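Local coordinates for tube-forming protein in Mycobacterial Envelpe, TiME (PDB 7CU9) that probably forms part of an envelope-spanning tube thought to serve protein secretion across the mycobacterial outer envelope, at residues V45-N48 and G53-E56. Sequence-based numbering, arbitrary orientation.
Sequences VCNN and GLPE
Glu56 reaches from the start of helix 55-58 to the side-chain amide of Asn48 in helix 47-50. Along the glutamate, CB leaves in the direction of 45-48, and CG, set between the backbone N and the carbonyl carbon (chi1 81°), lies 3.5 Å from OD1 of Asn48. CD then faces the edge of that amide between OD1 and ND2, the carboxylate plane standing perpendicular to the amide plane. At the tip, OE2 of Glu56 accepts a hydrogen bond from ND2 of Asn48 at 3.0 Å, and the donor stands 52° out of the carboxylate plane. OE1 of Glu56 comes within 3.5 Å of ND2 of Asn47, a plain proximity.

That Asn47 ND2 donates to OD1 of Asn48, 2.9 Å away and nearly straight at 169°, which, with the bond from ND2 of Asn48 to the carbonyl of Arg101, helps set the rotation of the Asn48 amide. CD1 of Leu54, at the N-cap position of the helix, adds the apolar part of the contact, 3.5 Å from the backbone O of Asn47 and as near OD1 of Asn48.

Other outside partners complete the network: OE2 of Glu56 forms a salt bridge with Arg105, and Gln37 bonds OD1 of Asn47. The contact thus joins two short helices of the PknH-like domain through relayed amides, and the arginine probably stabilises the carboxylate as an anion.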
loop_
_atom_site.group_PDB
_atom_site.type_symbol
_atom_site.label_atom_id
_atom_site.label_comp_id
_atom_site.label_asym_id
_atom_site.label_seq_id
_atom_site.Cartn_x
_atom_site.Cartn_y
_atom_site.Cartn_z
ATOM N N VAL B 45 17.065 -20.364 -14.080
ATOM C CA VAL B 45 17.327 -20.290 -12.612
ATOM C C VAL B 45 16.307 -19.355 -11.955
ATOM O O VAL B 45 16.189 -19.407 -10.726
ATOM C CB VAL B 45 18.766 -19.868 -12.264
ATOM C CG1 VAL B 45 19.782 -20.844 -12.838
ATOM C CG2 VAL B 45 19.066 -18.433 -12.673
ATOM N N CYS B 46 15.585 -18.537 -12.721
ATOM C CA CYS B 46 14.579 -17.602 -12.156
ATOM C C CYS B 46 13.166 -18.191 -12.222
ATOM O O CYS B 46 12.243 -17.529 -11.729
ATOM C CB CYS B 46 14.648 -16.246 -12.841
ATOM S SG CYS B 46 16.101 -15.302 -12.306
ATOM N N ASN B 47 12.999 -19.405 -12.752
ATOM C CA ASN B 47 11.654 -20.012 -12.922
ATOM C C ASN B 47 10.889 -19.978 -11.591
ATOM O O ASN B 47 9.740 -19.496 -11.576
ATOM C CB ASN B 47 11.724 -21.437 -13.467
ATOM C CG ASN B 47 10.368 -21.907 -13.945
ATOM O OD1 ASN B 47 9.968 -21.621 -15.072
ATOM N ND2 ASN B 47 9.638 -22.596 -13.081
ATOM N N ASN B 48 11.490 -20.462 -10.506
ATOM C CA ASN B 48 10.750 -20.687 -9.237
ATOM C C ASN B 48 10.733 -19.417 -8.381
ATOM O O ASN B 48 10.213 -19.479 -7.264
ATOM C CB ASN B 48 11.270 -21.920 -8.505
ATOM C CG ASN B 48 11.023 -23.189 -9.289
ATOM O OD1 ASN B 48 10.368 -23.167 -10.333
ATOM N ND2 ASN B 48 11.550 -24.294 -8.793
ATOM N N GLY B 53 2.958 -21.003 -6.541
ATOM C CA GLY B 53 1.982 -22.073 -6.820
ATOM C C GLY B 53 2.354 -22.898 -8.040
ATOM O O GLY B 53 1.429 -23.338 -8.746
ATOM N N LEU B 54 3.647 -23.141 -8.271
ATOM C CA LEU B 54 4.135 -23.798 -9.515
ATOM C C LEU B 54 4.065 -25.317 -9.398
ATOM O O LEU B 54 4.370 -25.895 -8.359
ATOM C CB LEU B 54 5.570 -23.361 -9.798
ATOM C CG LEU B 54 5.772 -21.858 -9.943
ATOM C CD1 LEU B 54 7.247 -21.554 -10.134
ATOM C CD2 LEU B 54 4.938 -21.290 -11.085
ATOM N N PRO B 55 3.714 -26.014 -10.499
ATOM C CA PRO B 55 3.714 -27.477 -10.512
ATOM C C PRO B 55 5.044 -28.126 -10.108
ATOM O O PRO B 55 5.022 -29.091 -9.368
ATOM C CB PRO B 55 3.380 -27.803 -11.979
ATOM C CG PRO B 55 2.576 -26.617 -12.443
ATOM C CD PRO B 55 3.236 -25.438 -11.764
ATOM N N GLU B 56 6.187 -27.602 -10.563
ATOM C CA GLU B 56 7.479 -28.287 -10.298
ATOM C C GLU B 56 7.797 -28.189 -8.802
ATOM O O GLU B 56 8.517 -29.049 -8.289
ATOM C CB GLU B 56 8.590 -27.763 -11.210
ATOM C CG GLU B 56 9.242 -26.470 -10.776
ATOM C CD GLU B 56 10.508 -26.207 -11.573
ATOM O OE1 GLU B 56 10.391 -26.003 -12.800
ATOM O OE2 GLU B 56 11.602 -26.270 -10.987
#